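Local coordinates for hypothetical protein TM1070 (Thermotoga maritima, PDB 1NC7) that is of unknown biochemical function but belongs to the Anabaena sensory rhodopsin transducer family, binds magnesium and probably acts in signalling, at residues F31-G39 with M113-G121. Sequence-based numbering, arbitrary orientation.
Sequences FPDGYIPNG and MQLSRLDVG. With EDO (1,2-ethanediol), chain O.
Phe31 and Leu115, Asp33 and Arg117, and Pro37 and Asp119 meet in a buried side-chain contact inside the all-beta fold, where the end of strand 28-34 and the loop after it lie over strand 110-121. The short strand axes run nearly parallel but 8.7 Å apart, so side chains rather than a backbone hydrogen-bond pattern join them. Phe31 lays one ring face on Leu115, whose CB sits 3.8 Å from the ring centroid in a CH-pi contact, while Phe31 CZ presents the ring edge to Met113 O. Leu115 CD2 reaches on to Phe31 CB and Asp33 O. Arg117, with CG anti to its backbone N (chi1 179°) and a bend at chi3 (-54°), stands up from its strand to meet Asp33. Its NH2 forms a salt bridge to Asp33 OD1 at 2.8 Å, the carboxylate and guanidinium planes 84° apart; the hydrogen bond within it is weak, as is a second one to Asp33 O. A 1,2-ethanediol, probably from the crystallisation liquor, links Arg117 NH1 (3.0 Å to its O2) to Asp33 OD2, and Tyr35 CB lies 3.4 Å above the Arg117 guanidinium plane, toward its rim. A leucine in place of Arg117 would probably leave the carboxylates of Asp33 and Glu48 without their cationic mate. Farther along, Pro37 CB rests 3.6 Å from Asp119 OD1, and a water accepts weakly from Gly39 N while donating to Asp119 OD1 and Val120 O. Gly39 CA also approaches Val120 O at 3.1 Å, a CA-H...O contact. Asp33 OD2 and Asp119 OD2 are hydrogen-bonded to Ser116 and Tyr125 of a second subunit, which ties this interior to the tetramer. Within the chain, strand 124-135 contributes Met128 beside Asp33 and Arg117, while strand 47-54 supplies Leu50 against Phe31 and Glu48 as the salt-bridge partner of Arg117 NE.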
ATOM      1  N   PHE D  31       5.548  -9.617   4.972  1.00  3.13           N
ATOM      2  CA  PHE D  31       4.146  -9.290   4.709  1.00  3.08           C
ATOM      3  C   PHE D  31       3.290  -9.864   5.835  1.00  2.67           C
ATOM      4  O   PHE D  31       2.980 -11.056   5.847  1.00  3.68           O
ATOM      5  CB  PHE D  31       3.708  -9.897   3.374  1.00  2.84           C
ATOM      6  CG  PHE D  31       4.424  -9.327   2.189  1.00  4.34           C
ATOM      7  CD1 PHE D  31       3.982  -8.152   1.592  1.00  4.18           C
ATOM      8  CD2 PHE D  31       5.564  -9.948   1.688  1.00  3.85           C
ATOM      9  CE1 PHE D  31       4.667  -7.602   0.510  1.00  3.49           C
ATOM     10  CE2 PHE D  31       6.257  -9.406   0.607  1.00  4.06           C
ATOM     11  CZ  PHE D  31       5.807  -8.231   0.017  1.00  4.04           C
ATOM     12  N   PRO D  32       2.888  -9.020   6.795  1.00  3.14           N
ATOM     13  CA  PRO D  32       2.072  -9.498   7.914  1.00  3.02           C
ATOM     14  C   PRO D  32       0.667 -10.015   7.622  1.00  3.37           C
ATOM     15  O   PRO D  32       0.205 -10.934   8.299  1.00  5.34           O
ATOM     16  CB  PRO D  32       2.040  -8.294   8.860  1.00  3.84           C
ATOM     17  CG  PRO D  32       3.335  -7.591   8.565  1.00  4.31           C
ATOM     18  CD  PRO D  32       3.401  -7.664   7.062  1.00  2.67           C
ATOM     19  N   ASP D  33      -0.018  -9.442   6.636  1.00  4.70           N
ATOM     20  CA  ASP D  33      -1.385  -9.878   6.360  1.00  5.43           C
ATOM     21  C   ASP D  33      -1.559 -10.871   5.223  1.00  6.69           C
ATOM     22  O   ASP D  33      -1.753 -10.482   4.070  1.00  7.56           O
ATOM     23  CB  ASP D  33      -2.290  -8.669   6.102  1.00  4.99           C
ATOM     24  CG  ASP D  33      -3.766  -9.042   6.091  1.00  5.69           C
ATOM     25  OD1 ASP D  33      -4.080 -10.245   6.217  1.00  5.81           O
ATOM     26  OD2 ASP D  33      -4.613  -8.137   5.960  1.00  6.94           O
ATOM     27  N   GLY D  34      -1.502 -12.155   5.565  1.00  6.33           N
ATOM     28  CA  GLY D  34      -1.685 -13.202   4.579  1.00  6.08           C
ATOM     29  C   GLY D  34      -2.975 -13.950   4.864  1.00  6.27           C
ATOM     30  O   GLY D  34      -3.292 -14.232   6.024  1.00  7.74           O
ATOM     31  N   TYR D  35      -3.725 -14.271   3.815  1.00  6.73           N
ATOM     32  CA  TYR D  35      -4.990 -14.984   3.967  1.00  7.94           C
ATOM     33  C   TYR D  35      -5.514 -15.392   2.595  1.00  8.81           C
ATOM     34  O   TYR D  35      -5.626 -14.556   1.701  1.00 10.51           O
ATOM     35  CB  TYR D  35      -6.015 -14.068   4.646  1.00  7.51           C
ATOM     36  CG  TYR D  35      -7.344 -14.710   4.979  1.00  8.99           C
ATOM     37  CD1 TYR D  35      -7.514 -15.430   6.162  1.00  9.19           C
ATOM     38  CD2 TYR D  35      -8.445 -14.559   4.138  1.00  9.98           C
ATOM     39  CE1 TYR D  35      -8.747 -15.975   6.505  1.00 12.86           C
ATOM     40  CE2 TYR D  35      -9.685 -15.103   4.470  1.00 11.97           C
ATOM     41  CZ  TYR D  35      -9.827 -15.807   5.657  1.00 12.43           C
ATOM     42  OH  TYR D  35     -11.052 -16.329   6.006  1.00 17.50           O
ATOM     43  N   ILE D  36      -5.829 -16.672   2.425  1.00  7.43           N
ATOM     44  CA  ILE D  36      -6.366 -17.155   1.159  1.00  8.56           C
ATOM     45  C   ILE D  36      -7.874 -17.337   1.309  1.00  8.47           C
ATOM     46  O   ILE D  36      -8.322 -18.265   1.979  1.00  7.92           O
ATOM     47  CB  ILE D  36      -5.759 -18.523   0.763  1.00  9.10           C
ATOM     48  CG1 ILE D  36      -4.237 -18.414   0.644  1.00 11.96           C
ATOM     49  CG2 ILE D  36      -6.385 -19.011  -0.539  1.00  9.93           C
ATOM     50  CD1 ILE D  36      -3.764 -17.428  -0.401  1.00 12.59           C
ATOM     51  N   PRO D  37      -8.678 -16.440   0.710  1.00  7.52           N
ATOM     52  CA  PRO D  37     -10.142 -16.546   0.800  1.00  8.70           C
ATOM     53  C   PRO D  37     -10.605 -17.796   0.046  1.00 10.58           C
ATOM     54  O   PRO D  37      -9.861 -18.329  -0.770  1.00 10.32           O
ATOM     55  CB  PRO D  37     -10.625 -15.255   0.133  1.00  9.21           C
ATOM     56  CG  PRO D  37      -9.468 -14.309   0.319  1.00  9.65           C
ATOM     57  CD  PRO D  37      -8.289 -15.195   0.030  1.00  7.91           C
ATOM     58  N   ASN D  38     -11.833 -18.246   0.289  1.00 13.09           N
ATOM     59  CA  ASN D  38     -12.325 -19.459  -0.370  1.00 17.18           C
ATOM     60  C   ASN D  38     -13.351 -19.286  -1.491  1.00 18.33           C
ATOM     61  O   ASN D  38     -13.854 -20.277  -2.022  1.00 19.74           O
ATOM     62  CB  ASN D  38     -12.909 -20.413   0.676  1.00 22.97           C
ATOM     63  CG  ASN D  38     -14.179 -19.877   1.306  1.00 26.32           C
ATOM     64  OD1 ASN D  38     -15.163 -19.613   0.615  1.00 31.22           O
ATOM     65  ND2 ASN D  38     -14.166 -19.716   2.623  1.00 30.57           N
ATOM     66  N   GLY D  39     -13.662 -18.050  -1.860  1.00 17.24           N
ATOM     67  CA  GLY D  39     -14.645 -17.837  -2.911  1.00 15.17           C
ATOM     68  C   GLY D  39     -14.116 -17.936  -4.330  1.00 15.13           C
ATOM     69  O   GLY D  39     -12.906 -17.942  -4.558  1.00 15.24           O
HETATM   70  N   MSE D 113       9.666  -7.196  -3.557  1.00  3.66           N
HETATM   71  CA  MSE D 113       8.426  -7.956  -3.453  1.00  3.98           C
HETATM   72  C   MSE D 113       7.199  -7.134  -3.107  1.00  3.05           C
HETATM   73  O   MSE D 113       7.284  -6.113  -2.420  1.00  3.39           O
HETATM   74  CB  MSE D 113       8.576  -9.065  -2.416  1.00  5.78           C
HETATM   75  CG  MSE D 113       9.645 -10.071  -2.753  1.00  4.51           C
HETATM   76 SE   MSE D 113       9.587 -11.578  -1.566  0.87 12.86          SE
HETATM   77  CE  MSE D 113      11.417 -12.137  -1.740  1.00 10.80           C
ATOM     78  N   GLN D 114       6.053  -7.621  -3.577  1.00  3.36           N
ATOM     79  CA  GLN D 114       4.758  -6.984  -3.358  1.00  3.35           C
ATOM     80  C   GLN D 114       3.735  -8.102  -3.184  1.00  4.16           C
ATOM     81  O   GLN D 114       3.819  -9.126  -3.860  1.00  6.02           O
ATOM     82  CB  GLN D 114       4.404  -6.131  -4.583  1.00  4.03           C
ATOM     83  CG  GLN D 114       3.126  -5.309  -4.466  1.00  4.99           C
ATOM     84  CD  GLN D 114       2.908  -4.415  -5.682  1.00  5.72           C
ATOM     85  OE1 GLN D 114       3.829  -4.171  -6.462  1.00  4.60           O
ATOM     86  NE2 GLN D 114       1.689  -3.920  -5.844  1.00  3.99           N
ATOM     87  N   LEU D 115       2.778  -7.917  -2.278  1.00  4.02           N
ATOM     88  CA  LEU D 115       1.751  -8.932  -2.049  1.00  3.65           C
ATOM     89  C   LEU D 115       0.375  -8.368  -2.365  1.00  3.30           C
ATOM     90  O   LEU D 115       0.005  -7.296  -1.878  1.00  4.03           O
ATOM     91  CB  LEU D 115       1.767  -9.410  -0.592  1.00  4.24           C
ATOM     92  CG  LEU D 115       0.752 -10.500  -0.217  1.00  5.18           C
ATOM     93  CD1 LEU D 115       1.079 -11.788  -0.969  1.00  6.50           C
ATOM     94  CD2 LEU D 115       0.782 -10.742   1.287  1.00  5.79           C
ATOM     95  N   SER D 116      -0.382  -9.099  -3.174  1.00  4.27           N
ATOM     96  CA  SER D 116      -1.716  -8.666  -3.551  1.00  3.75           C
ATOM     97  C   SER D 116      -2.721  -9.768  -3.299  1.00  5.46           C
ATOM     98  O   SER D 116      -2.412 -10.947  -3.437  1.00  5.94           O
ATOM     99  CB  SER D 116      -1.744  -8.276  -5.025  1.00  6.14           C
ATOM    100  OG  SER D 116      -0.772  -7.284  -5.280  1.00  5.73           O
ATOM    101  N   ARG D 117      -3.929  -9.380  -2.919  1.00  3.63           N
ATOM    102  CA  ARG D 117      -4.970 -10.354  -2.661  1.00  3.64           C
ATOM    103  C   ARG D 117      -6.207 -10.082  -3.497  1.00  4.84           C
ATOM    104  O   ARG D 117      -6.626  -8.935  -3.647  1.00  3.56           O
ATOM    105  CB  ARG D 117      -5.370 -10.337  -1.181  1.00  3.94           C
ATOM    106  CG  ARG D 117      -6.483 -11.332  -0.843  1.00  4.77           C
ATOM    107  CD  ARG D 117      -6.973 -11.141   0.576  1.00  6.33           C
ATOM    108  NE  ARG D 117      -5.869 -11.205   1.523  1.00  7.05           N
ATOM    109  CZ  ARG D 117      -5.973 -10.906   2.812  1.00  6.41           C
ATOM    110  NH1 ARG D 117      -7.138 -10.522   3.315  1.00  7.56           N
ATOM    111  NH2 ARG D 117      -4.907 -10.981   3.597  1.00  6.65           N
ATOM    112  N   LEU D 118      -6.764 -11.149  -4.061  1.00  4.95           N
ATOM    113  CA  LEU D 118      -8.003 -11.067  -4.818  1.00  4.46           C
ATOM    114  C   LEU D 118      -9.017 -11.852  -3.994  1.00  5.08           C
ATOM    115  O   LEU D 118      -8.846 -13.051  -3.757  1.00  6.37           O
ATOM    116  CB  LEU D 118      -7.880 -11.717  -6.199  1.00  6.19           C
ATOM    117  CG  LEU D 118      -9.235 -11.851  -6.914  1.00  7.00           C
ATOM    118  CD1 LEU D 118      -9.763 -10.470  -7.290  1.00  8.27           C
ATOM    119  CD2 LEU D 118      -9.085 -12.718  -8.155  1.00  9.50           C
ATOM    120  N   ASP D 119     -10.056 -11.166  -3.536  1.00  4.89           N
ATOM    121  CA  ASP D 119     -11.106 -11.796  -2.751  1.00  6.05           C
ATOM    122  C   ASP D 119     -12.323 -11.720  -3.661  1.00  5.49           C
ATOM    123  O   ASP D 119     -12.859 -10.637  -3.899  1.00  5.95           O
ATOM    124  CB  ASP D 119     -11.356 -11.005  -1.467  1.00  7.02           C
ATOM    125  CG  ASP D 119     -12.224 -11.754  -0.476  1.00  7.44           C
ATOM    126  OD1 ASP D 119     -12.963 -12.672  -0.894  1.00  8.51           O
ATOM    127  OD2 ASP D 119     -12.173 -11.411   0.725  1.00 10.60           O
ATOM    128  N   VAL D 120     -12.743 -12.865  -4.181  1.00  6.54           N
ATOM    129  CA  VAL D 120     -13.868 -12.896  -5.098  1.00  7.77           C
ATOM    130  C   VAL D 120     -14.904 -13.943  -4.724  1.00  8.08           C
ATOM    131  O   VAL D 120     -14.602 -14.926  -4.054  1.00 10.39           O
ATOM    132  CB  VAL D 120     -13.368 -13.159  -6.540  1.00 10.11           C
ATOM    133  CG1 VAL D 120     -12.732 -14.540  -6.622  1.00 10.31           C
ATOM    134  CG2 VAL D 120     -14.516 -13.034  -7.528  1.00 11.43           C
ATOM    135  N   GLY D 121     -16.137 -13.707  -5.156  1.00  8.55           N
ATOM    136  CA  GLY D 121     -17.219 -14.631  -4.884  1.00  9.97           C
ATOM    137  C   GLY D 121     -18.331 -14.334  -5.863  1.00 10.90           C
ATOM    138  O   GLY D 121     -18.173 -13.483  -6.738  1.00 10.21           O
TER
HETATM  139  C1  EDO O1301      -9.041  -7.795   6.519  1.00 18.34           C
HETATM  140  O1  EDO O1301      -9.629  -8.915   7.209  1.00 20.74           O
HETATM  141  C2  EDO O1301      -8.070  -8.290   5.496  1.00 15.76           C
HETATM  142  O2  EDO O1301      -7.035  -9.196   5.994  1.00 12.40           O
HETATM  143  O   HOH W   1     -14.014 -15.202  -1.423  1.00 30.36           O